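Local coordinates for reticulocyte binding protein (Streptococcus agalactiae COH1, PDB 3FAW) that probably hydrolyses alpha-1,6 linkages in pullulan and related alpha-glucans, acting as a secreted, cell-wall-anchored pullulanase of group B Streptococcus, at residues T86-S90 with K91-I95; K301-Y304 with L305-L308; Y399-E402 with D403-P406; E766-K769 with H770-K773. All coordinates share one frame; numbering follows the deposited sequence.

Interaction 1 (T86-S90 with K91-I95); sequences TLDTS and KSLLI
Leu87 and Leu94 face each other as a non-hydrogen-bonded pair near the end of an antiparallel beta hairpin, and here the packing is tightest. Leu87 CD1 lies 3.4 Å from Leu94 CD1, closer than usual for two methyls, with the two side chains running alongside each other; Leu94 also touches Phe55 of strand 50-55. Backbone bonds flank this pair: Thr86 and Ile95 bond reciprocally, and Asp88 N donates to Leu93 O at 2.9 Å. Ser92 and Leu93 both face Asp88, forming a G1 beta bulge in which Ser92 takes a left-handed helical conformation.

The face carrying Asp88 is looser and more open to solvent. With CG anti to the backbone N (chi1 -170°), the Asp88 carboxylate turns over the loop, and Lys91 N donates to OD1 across 3.3 Å from above the carboxylate plane; Ser90 N adds a weak bond to the same oxygen. Lys91 stretches away, its CD 3.5 Å from Asp88 OD2 but its NZ 4.8 Å from that oxygen. The chemistry therefore implies a turn tied through main-chain N-H groups, with the lysine charge contributing at most a diffuse attraction to the carboxylate.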
loop_
_atom_site.group_PDB
_atom_site.type_symbol
_atom_site.label_atom_id
_atom_site.label_comp_id
_atom_site.label_asym_id
_atom_site.label_seq_id
_atom_site.Cartn_x
_atom_site.Cartn_y
_atom_site.Cartn_z
ATOM N N THR A 86 26.590 10.146 -36.370
ATOM C CA THR A 86 26.657 8.683 -36.359
ATOM C C THR A 86 25.275 8.140 -36.710
ATOM O O THR A 86 24.279 8.579 -36.146
ATOM C CB THR A 86 27.094 8.142 -34.973
ATOM O OG1 THR A 86 28.434 8.563 -34.693
ATOM C CG2 THR A 86 27.035 6.616 -34.930
ATOM N N LEU A 87 25.228 7.202 -37.654
ATOM C CA LEU A 87 23.973 6.594 -38.103
ATOM C C LEU A 87 23.704 5.283 -37.368
ATOM O O LEU A 87 24.531 4.370 -37.391
ATOM C CB LEU A 87 24.004 6.330 -39.618
ATOM C CG LEU A 87 23.740 7.510 -40.557
ATOM C CD1 LEU A 87 24.780 8.610 -40.384
ATOM C CD2 LEU A 87 23.700 7.037 -42.008
ATOM N N ASP A 88 22.550 5.202 -36.712
ATOM C CA ASP A 88 22.037 3.934 -36.189
ATOM C C ASP A 88 20.876 3.487 -37.085
ATOM O O ASP A 88 19.733 3.915 -36.897
ATOM C CB ASP A 88 21.588 4.089 -34.732
ATOM C CG ASP A 88 21.281 2.755 -34.062
ATOM O OD1 ASP A 88 21.007 1.759 -34.769
ATOM O OD2 ASP A 88 21.306 2.707 -32.815
ATOM N N THR A 89 21.183 2.642 -38.070
ATOM C CA THR A 89 20.189 2.208 -39.061
ATOM C C THR A 89 19.135 1.262 -38.476
ATOM O O THR A 89 18.013 1.194 -38.981
ATOM C CB THR A 89 20.847 1.538 -40.292
ATOM O OG1 THR A 89 21.585 0.379 -39.889
ATOM C CG2 THR A 89 21.777 2.513 -41.001
ATOM N N SER A 90 19.501 0.540 -37.418
ATOM C CA SER A 90 18.571 -0.354 -36.729
ATOM C C SER A 90 17.432 0.418 -36.069
ATOM O O SER A 90 16.264 0.067 -36.228
ATOM C CB SER A 90 19.304 -1.177 -35.665
ATOM O OG SER A 90 18.410 -2.056 -34.998
ATOM N N LYS A 91 17.787 1.462 -35.327
ATOM C CA LYS A 91 16.810 2.280 -34.611
ATOM C C LYS A 91 16.324 3.464 -35.447
ATOM O O LYS A 91 15.456 4.219 -35.009
ATOM C CB LYS A 91 17.412 2.787 -33.302
ATOM C CG LYS A 91 17.753 1.695 -32.304
ATOM C CD LYS A 91 18.282 2.297 -31.011
ATOM C CE LYS A 91 18.533 1.242 -29.949
ATOM N NZ LYS A 91 19.084 1.851 -28.703
ATOM N N SER A 92 16.888 3.617 -36.646
ATOM C CA SER A 92 16.586 4.741 -37.533
ATOM C C SER A 92 16.748 6.077 -36.810
ATOM O O SER A 92 15.943 6.994 -36.983
ATOM C CB SER A 92 15.189 4.596 -38.143
ATOM O OG SER A 92 15.145 3.470 -39.001
ATOM N N LEU A 93 17.794 6.171 -35.992
ATOM C CA LEU A 93 18.127 7.414 -35.311
ATOM C C LEU A 93 19.524 7.881 -35.692
ATOM O O LEU A 93 20.427 7.074 -35.935
ATOM C CB LEU A 93 17.971 7.280 -33.788
ATOM C CG LEU A 93 18.842 6.300 -33.005
ATOM C CD1 LEU A 93 20.234 6.853 -32.808
ATOM C CD2 LEU A 93 18.208 6.004 -31.650
ATOM N N LEU A 94 19.675 9.200 -35.753
ATOM C CA LEU A 94 20.927 9.847 -36.105
ATOM C C LEU A 94 21.449 10.584 -34.876
ATOM O O LEU A 94 20.767 11.455 -34.335
ATOM C CB LEU A 94 20.677 10.829 -37.248
ATOM C CG LEU A 94 21.867 11.593 -37.827
ATOM C CD1 LEU A 94 22.799 10.645 -38.565
ATOM C CD2 LEU A 94 21.368 12.692 -38.748
ATOM N N ILE A 95 22.651 10.230 -34.428
ATOM C CA ILE A 95 23.276 10.908 -33.290
ATOM C C ILE A 95 24.126 12.069 -33.819
ATOM O O ILE A 95 25.050 11.862 -34.603
ATOM C CB ILE A 95 24.128 9.948 -32.429
ATOM C CG1 ILE A 95 23.294 8.738 -31.990
ATOM C CG2 ILE A 95 24.677 10.667 -31.205
ATOM C CD1 ILE A 95 23.315 7.588 -32.978
#

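Interaction 2 (K301-Y304 with L305-L308); sequences KLDY and LQKL. With CA (calcium ion), chain C.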
loop_
_atom_site.group_PDB
_atom_site.type_symbol
_atom_site.label_atom_id
_atom_site.label_comp_id
_atom_site.label_asym_id
_atom_site.label_seq_id
_atom_site.Cartn_x
_atom_site.Cartn_y
_atom_site.Cartn_z
ATOM N N LYS A 301 -11.209 3.171 20.098
ATOM C CA LYS A 301 -11.321 1.720 19.919
ATOM C C LYS A 301 -9.973 0.985 19.901
ATOM O O LYS A 301 -9.901 -0.172 19.479
ATOM C CB LYS A 301 -12.100 1.433 18.624
ATOM C CG LYS A 301 -13.584 1.770 18.714
ATOM C CD LYS A 301 -14.243 0.969 19.836
ATOM C CE LYS A 301 -15.737 0.881 19.704
ATOM N NZ LYS A 301 -16.269 -0.085 20.702
ATOM N N LEU A 302 -8.916 1.645 20.378
ATOM C CA LEU A 302 -7.573 1.047 20.422
ATOM C C LEU A 302 -7.411 -0.011 21.515
ATOM O O LEU A 302 -6.581 -0.913 21.383
ATOM C CB LEU A 302 -6.496 2.128 20.598
ATOM C CG LEU A 302 -6.321 3.139 19.459
ATOM C CD1 LEU A 302 -5.304 4.226 19.854
ATOM C CD2 LEU A 302 -5.912 2.461 18.156
ATOM N N ASP A 303 -8.181 0.112 22.595
ATOM C CA ASP A 303 -8.181 -0.888 23.668
ATOM C C ASP A 303 -8.502 -2.286 23.124
ATOM O O ASP A 303 -7.860 -3.265 23.503
ATOM C CB ASP A 303 -9.176 -0.503 24.771
ATOM C CG ASP A 303 -8.632 0.563 25.728
ATOM O OD1 ASP A 303 -7.509 1.074 25.516
ATOM O OD2 ASP A 303 -9.339 0.893 26.709
ATOM N N TYR A 304 -9.484 -2.363 22.228
ATOM C CA TYR A 304 -9.828 -3.611 21.538
ATOM C C TYR A 304 -8.620 -4.235 20.837
ATOM O O TYR A 304 -8.385 -5.442 20.941
ATOM C CB TYR A 304 -10.931 -3.358 20.504
ATOM C CG TYR A 304 -11.215 -4.536 19.589
ATOM C CD1 TYR A 304 -12.073 -5.560 19.990
ATOM C CD2 TYR A 304 -10.631 -4.622 18.324
ATOM C CE1 TYR A 304 -12.340 -6.641 19.161
ATOM C CE2 TYR A 304 -10.890 -5.708 17.483
ATOM C CZ TYR A 304 -11.748 -6.713 17.912
ATOM O OH TYR A 304 -12.023 -7.790 17.105
ATOM N N LEU A 305 -7.871 -3.405 20.113
ATOM C CA LEU A 305 -6.702 -3.863 19.369
ATOM C C LEU A 305 -5.528 -4.168 20.296
ATOM O O LEU A 305 -4.764 -5.099 20.042
ATOM C CB LEU A 305 -6.297 -2.831 18.312
ATOM C CG LEU A 305 -7.302 -2.591 17.180
ATOM C CD1 LEU A 305 -6.818 -1.474 16.265
ATOM C CD2 LEU A 305 -7.547 -3.860 16.378
ATOM N N GLN A 306 -5.384 -3.389 21.368
ATOM C CA GLN A 306 -4.384 -3.690 22.397
ATOM C C GLN A 306 -4.645 -5.079 22.991
ATOM O O GLN A 306 -3.724 -5.882 23.138
ATOM C CB GLN A 306 -4.394 -2.630 23.503
ATOM C CG GLN A 306 -3.323 -2.833 24.569
ATOM C CD GLN A 306 -3.348 -1.776 25.665
ATOM O OE1 GLN A 306 -4.339 -1.062 25.844
ATOM N NE2 GLN A 306 -2.252 -1.680 26.412
ATOM N N LYS A 307 -5.904 -5.352 23.326
ATOM C CA LYS A 307 -6.300 -6.660 23.854
ATOM C C LYS A 307 -6.126 -7.761 22.806
ATOM O O LYS A 307 -5.629 -8.841 23.116
ATOM C CB LYS A 307 -7.750 -6.634 24.341
ATOM C CG LYS A 307 -7.992 -5.772 25.578
ATOM C CD LYS A 307 -9.489 -5.556 25.804
ATOM C CE LYS A 307 -9.776 -4.808 27.106
ATOM N NZ LYS A 307 -9.466 -3.349 27.019
ATOM N N LEU A 308 -6.531 -7.480 21.568
ATOM C CA LEU A 308 -6.392 -8.435 20.464
ATOM C C LEU A 308 -4.964 -8.966 20.356
ATOM O O LEU A 308 -4.762 -10.163 20.122
ATOM C CB LEU A 308 -6.820 -7.801 19.134
ATOM C CG LEU A 308 -6.788 -8.715 17.900
ATOM C CD1 LEU A 308 -7.578 -10.002 18.147
ATOM C CD2 LEU A 308 -7.308 -7.988 16.658
HETATM CA CA CA C . -4.459 -10.230 24.557
HETATM O O HOH W 1 -6.699 -2.519 26.587
HETATM O O HOH W 2 -2.862 -8.482 24.241
HETATM O O HOH W 3 -3.912 -11.607 22.406
HETATM O O HOH W 4 -6.726 -11.126 24.630
HETATM O O HOH W 5 -2.355 -11.355 24.839
#
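Leu302, Asp303 and Tyr304 offer their carbonyls to the N-H groups of Gln306, Lys307 and Leu308, three helical bonds of 2.8 to 2.9 Å. They run along helix 302-308 of the TIM-barrel catalytic domain, where the buried leucines lean on the strands: Leu302 and Leu305 on Ile313, and Leu305 and Leu308 on Tyr271.

Tyr304 carries the aromatic part of the contact. Its CG stands anti to the backbone N (chi1 171°), which lays the ring obliquely across Leu305, the next residue, with Tyr304 CD2 3.7 Å from Leu305 CD2. Farther along, its CE2 approaches Leu308 CD2 more loosely. Trp675 meets this ring edge-to-face, and the tyrosine hydroxyl is hydrogen-bonded to Glu622.

The polar flank is organised by a water. Lys307 folds back at its last torsion (chi4 75°), so that NZ comes within 3.6 Å of Asp303 CB and donates to a water at 2.9 Å. That water in turn donates to Gln306 OE1. Asp303 OD2 and Lys307 NZ remain 4.3 Å apart, beyond a salt bridge; the carboxylate has its salt bridge with Arg382, through OD1.

At the end of the helix one carbonyl binds a metal directly and its two neighbours reach it through water. Four waters surround a calcium ion; one of them donates to Gln306 O and another to Leu308 O, while Lys307 O binds the ion directly at 2.3 Å.

Interaction 3 (Y399-E402 with D403-P406); sequences YLFE and DIEP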
loop_
_atom_site.group_PDB
_atom_site.type_symbol
_atom_site.label_atom_id
_atom_site.label_comp_id
_atom_site.label_asym_id
_atom_site.label_seq_id
_atom_site.Cartn_x
_atom_site.Cartn_y
_atom_site.Cartn_z
ATOM N N TYR A 399 -2.247 15.119 -14.975
ATOM C CA TYR A 399 -1.942 16.549 -14.935
ATOM C C TYR A 399 -1.346 17.048 -13.601
ATOM O O TYR A 399 -0.641 18.055 -13.584
ATOM C CB TYR A 399 -3.156 17.397 -15.364
ATOM C CG TYR A 399 -4.390 17.340 -14.476
ATOM C CD1 TYR A 399 -4.382 17.877 -13.187
ATOM C CD2 TYR A 399 -5.581 16.800 -14.950
ATOM C CE1 TYR A 399 -5.518 17.846 -12.386
ATOM C CE2 TYR A 399 -6.725 16.768 -14.161
ATOM C CZ TYR A 399 -6.685 17.291 -12.877
ATOM O OH TYR A 399 -7.814 17.259 -12.098
ATOM N N LEU A 400 -1.615 16.342 -12.502
ATOM C CA LEU A 400 -1.116 16.736 -11.176
ATOM C C LEU A 400 0.366 17.104 -11.180
ATOM O O LEU A 400 0.769 18.097 -10.572
ATOM C CB LEU A 400 -1.364 15.621 -10.142
ATOM C CG LEU A 400 -2.755 15.607 -9.509
ATOM C CD1 LEU A 400 -3.069 14.260 -8.852
ATOM C CD2 LEU A 400 -2.874 16.755 -8.495
ATOM N N PHE A 401 1.165 16.277 -11.852
ATOM C CA PHE A 401 2.599 16.503 -12.015
ATOM C C PHE A 401 2.962 16.963 -13.430
ATOM O O PHE A 401 3.914 17.721 -13.604
ATOM C CB PHE A 401 3.375 15.233 -11.664
ATOM C CG PHE A 401 3.584 15.038 -10.187
ATOM C CD1 PHE A 401 4.673 15.607 -9.551
ATOM C CD2 PHE A 401 2.696 14.281 -9.438
ATOM C CE1 PHE A 401 4.871 15.431 -8.190
ATOM C CE2 PHE A 401 2.884 14.108 -8.079
ATOM C CZ PHE A 401 3.977 14.679 -7.455
ATOM N N GLU A 402 2.210 16.519 -14.436
ATOM C CA GLU A 402 2.526 16.858 -15.832
ATOM C C GLU A 402 2.378 18.353 -16.104
ATOM O O GLU A 402 3.123 18.917 -16.906
ATOM C CB GLU A 402 1.664 16.055 -16.809
ATOM C CG GLU A 402 2.201 16.011 -18.250
ATOM C CD GLU A 402 3.466 15.172 -18.409
ATOM O OE1 GLU A 402 3.864 14.475 -17.454
ATOM O OE2 GLU A 402 4.068 15.204 -19.507
ATOM N N ASP A 403 1.421 18.994 -15.436
ATOM C CA ASP A 403 1.271 20.446 -15.521
ATOM C C ASP A 403 2.487 21.193 -14.977
ATOM O O ASP A 403 2.796 22.281 -15.441
ATOM C CB ASP A 403 0.033 20.919 -14.750
ATOM C CG ASP A 403 -1.272 20.615 -15.471
ATOM O OD1 ASP A 403 -1.249 20.289 -16.675
ATOM O OD2 ASP A 403 -2.331 20.718 -14.817
ATOM N N ILE A 404 3.161 20.620 -13.980
ATOM C CA ILE A 404 4.262 21.309 -13.304
ATOM C C ILE A 404 5.493 21.350 -14.196
ATOM O O ILE A 404 6.080 22.409 -14.413
ATOM C CB ILE A 404 4.628 20.632 -11.966
ATOM C CG1 ILE A 404 3.417 20.619 -11.022
ATOM C CG2 ILE A 404 5.811 21.349 -11.310
ATOM C CD1 ILE A 404 3.650 19.873 -9.720
ATOM N N GLU A 405 5.878 20.181 -14.697
ATOM C CA GLU A 405 7.012 20.046 -15.607
ATOM C C GLU A 405 6.692 18.917 -16.575
ATOM O O GLU A 405 6.576 17.766 -16.156
ATOM C CB GLU A 405 8.294 19.735 -14.827
ATOM C CG GLU A 405 9.542 19.469 -15.684
ATOM C CD GLU A 405 9.979 20.660 -16.531
ATOM O OE1 GLU A 405 9.703 21.818 -16.159
ATOM O OE2 GLU A 405 10.622 20.431 -17.572
ATOM N N PRO A 406 6.535 19.238 -17.870
ATOM C CA PRO A 406 6.175 18.190 -18.818
ATOM C C PRO A 406 7.357 17.281 -19.150
ATOM O O PRO A 406 8.516 17.686 -19.010
ATOM C CB PRO A 406 5.722 18.972 -20.055
ATOM C CG PRO A 406 6.474 20.251 -19.984
ATOM C CD PRO A 406 6.679 20.552 -18.522
HETATM O O HOH W 6 5.997 15.320 -15.792
#
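Tyr399 and Asp403 sit one turn apart where the short helix 399-402 gives way to loop, in the alpha-amylase-type TIM-barrel domain. Backbone bonds come first. Asp403 N reaches Tyr399 O at 2.9 Å in the helical pattern, whereas Ile404 N turns to Phe401 O, a three-residue step whose donor stands above the carbonyl plane, 64° out of it. Glu405 N adds a weak bond to the same Phe401 oxygen, and the chain then leaves the helical path.

Among charged and polar groups, the Asp403 carboxylate lies alongside the Tyr399 side chain, its plane only 13° from that of the ring; OD2 comes within 3.5 Å of Tyr399 CB. Lys237 unites the two: its ammonium makes a salt bridge with Asp403 OD2 and a cation-pi contact with the Tyr399 ring, and its carbonyl takes the tyrosine hydroxyl. Glu402 bends at its second torsion (chi2 70°), which brings OE1 to a water at 2.8 Å that also donates to Glu405 O. OE1 is also hydrogen-bonded to His410, and OE2 accepts from Asn407 N, so this carboxylate is braced at both oxygens. Glu405 is salt-bridged to Lys125 and hydrogen-bonded to Ser154, the latter in the family-48 carbohydrate-binding module, consistent with a contact between the two domains.

Packing contacts complete the account. Asp403 and Ile404 touch strand 212-216. Glu402 OE2 rests 3.7 Å from Pro406 CA, while Ile404 CD1 is 4.4 Å from Phe401 CD1 and 3.5 Å from Leu400 O.

Interaction 4 (E766-K769 with H770-K773); sequences EKYK and HLLK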
loop_
_atom_site.group_PDB
_atom_site.type_symbol
_atom_site.label_atom_id
_atom_site.label_comp_id
_atom_site.label_asym_id
_atom_site.label_seq_id
_atom_site.Cartn_x
_atom_site.Cartn_y
_atom_site.Cartn_z
ATOM N N GLU A 766 7.832 -43.583 16.636
ATOM C CA GLU A 766 8.943 -43.394 17.571
ATOM C C GLU A 766 9.564 -41.998 17.485
ATOM O O GLU A 766 10.125 -41.511 18.469
ATOM C CB GLU A 766 10.028 -44.464 17.360
ATOM C CG GLU A 766 9.660 -45.832 17.921
ATOM C CD GLU A 766 9.602 -45.840 19.439
ATOM O OE1 GLU A 766 10.654 -45.610 20.075
ATOM O OE2 GLU A 766 8.504 -46.070 19.993
ATOM N N LYS A 767 9.461 -41.361 16.321
ATOM C CA LYS A 767 10.053 -40.037 16.111
ATOM C C LYS A 767 9.350 -38.922 16.890
ATOM O O LYS A 767 10.017 -38.039 17.439
ATOM C CB LYS A 767 10.086 -39.685 14.618
ATOM C CG LYS A 767 10.791 -38.363 14.326
ATOM C CD LYS A 767 11.191 -38.239 12.864
ATOM C CE LYS A 767 11.763 -36.858 12.559
ATOM N NZ LYS A 767 12.854 -36.462 13.491
ATOM N N TYR A 768 8.017 -38.958 16.936
ATOM C CA TYR A 768 7.229 -37.891 17.579
ATOM C C TYR A 768 6.403 -38.351 18.792
ATOM O O TYR A 768 5.516 -37.623 19.248
ATOM C CB TYR A 768 6.324 -37.215 16.538
ATOM C CG TYR A 768 7.097 -36.421 15.504
ATOM C CD1 TYR A 768 7.701 -35.211 15.840
ATOM C CD2 TYR A 768 7.231 -36.879 14.194
ATOM C CE1 TYR A 768 8.418 -34.475 14.898
ATOM C CE2 TYR A 768 7.949 -36.150 13.244
ATOM C CZ TYR A 768 8.540 -34.951 13.605
ATOM O OH TYR A 768 9.252 -34.226 12.678
ATOM N N LYS A 769 6.709 -39.537 19.324
ATOM C CA LYS A 769 5.959 -40.114 20.455
ATOM C C LYS A 769 6.030 -39.254 21.720
ATOM O O LYS A 769 5.112 -39.270 22.541
ATOM C CB LYS A 769 6.450 -41.537 20.780
ATOM C CG LYS A 769 7.880 -41.614 21.313
ATOM C CD LYS A 769 8.281 -43.039 21.657
ATOM C CE LYS A 769 9.647 -43.078 22.320
ATOM N NZ LYS A 769 10.049 -44.459 22.715
ATOM N N HIS A 770 7.125 -38.514 21.868
ATOM C CA HIS A 770 7.316 -37.598 22.998
ATOM C C HIS A 770 6.208 -36.538 23.124
ATOM O O HIS A 770 6.008 -35.975 24.201
ATOM C CB HIS A 770 8.679 -36.907 22.880
ATOM C CG HIS A 770 8.810 -36.026 21.678
ATOM N ND1 HIS A 770 8.612 -34.664 21.734
ATOM C CD2 HIS A 770 9.106 -36.311 20.387
ATOM C CE1 HIS A 770 8.785 -34.147 20.531
ATOM N NE2 HIS A 770 9.085 -35.125 19.695
ATOM N N LEU A 771 5.498 -36.272 22.027
ATOM C CA LEU A 771 4.402 -35.301 22.019
ATOM C C LEU A 771 3.181 -35.758 22.823
ATOM O O LEU A 771 2.389 -34.928 23.269
ATOM C CB LEU A 771 3.975 -34.990 20.580
ATOM C CG LEU A 771 5.012 -34.321 19.675
ATOM C CD1 LEU A 771 4.443 -34.137 18.268
ATOM C CD2 LEU A 771 5.465 -32.986 20.259
ATOM N N LEU A 772 3.032 -37.069 23.010
ATOM C CA LEU A 772 1.914 -37.619 23.786
ATOM C C LEU A 772 1.990 -37.263 25.279
ATOM O O LEU A 772 0.992 -37.365 25.989
ATOM C CB LEU A 772 1.835 -39.143 23.614
ATOM C CG LEU A 772 1.487 -39.633 22.204
ATOM C CD1 LEU A 772 1.858 -41.097 22.034
ATOM C CD2 LEU A 772 0.010 -39.409 21.898
ATOM N N LYS A 773 3.171 -36.849 25.741
ATOM C CA LYS A 773 3.378 -36.430 27.134
ATOM C C LYS A 773 3.174 -34.926 27.343
ATOM O O LYS A 773 3.288 -34.435 28.466
ATOM C CB LYS A 773 4.793 -36.804 27.590
ATOM C CG LYS A 773 5.123 -38.296 27.511
ATOM C CD LYS A 773 4.358 -39.129 28.539
ATOM C CE LYS A 773 4.755 -38.800 29.971
ATOM N NZ LYS A 773 4.231 -39.803 30.938
#
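His770 folds its imidazole back over the turn that carries Lys767 and Tyr768, and the route can be followed atom by atom. CB starts 3.7 Å from Lys769 C. A first torsion of 64° places CG between the backbone N and the carbonyl carbon, and this swings the ring back toward the preceding turn. CD2 then comes to 3.5 Å from Lys767 O, which lies at the ring edge and in its plane, and it also nears Tyr768 CA. At the tip, NE2 approaches Tyr768 CD1 at 4.1 Å, the two side chains pointing the same way. Leu771 CG lies above one face of the imidazole, offset toward its rim, and Gln740 and Ile748 of the neighbouring strands touch the residue as well.

The backbone here is a weakly bonded helical turn running on into a 3-10 segment of the C-terminal beta domain. Leu771 N bonds to Tyr768 O and Leu772 N to Lys769 O, both at 3.1 Å and both with the donor well above the carbonyl plane, as is common for the tighter three-residue step. Leu771 CD1 packs 4.0 Å from Tyr768 CB, and the leucine faces strand 748-754; the tyrosine hydroxyl is hydrogen-bonded to Ser720. On the exposed side Lys769 extends back along the helix, where its NZ meets Glu766 OE1 at 2.9 Å in a salt bridge.

The chemistry implies a division of labour: Leu771 packs on the sheet, Tyr768 combines packing with a hydroxyl bond, a surface ion pair clasps the solvent side, and the carbon edge of the imidazole rests against a backbone oxygen, probably a mildly favourable electrostatic contact.

In the fold
The four contacts are strung along the chain without touching. Interactions 2 and 3 belong to the same barrel domain yet lie on opposite sides of the chain's centre, their own centres 43 Å apart. Segment 399-406 follows the C-terminal end of strand 385-390, the end where barrels of this family usually carry the active site, whereas helix 302-308 leads into the start of strand 312-315. Interaction 1, in an N-terminal beta domain, comes within about 20 Å of interaction 3 at nearest atoms. Interaction 4 is closer to the calcium-bearing helix of interaction 2 than to interaction 1, at 38 Å against 74 Å between centres.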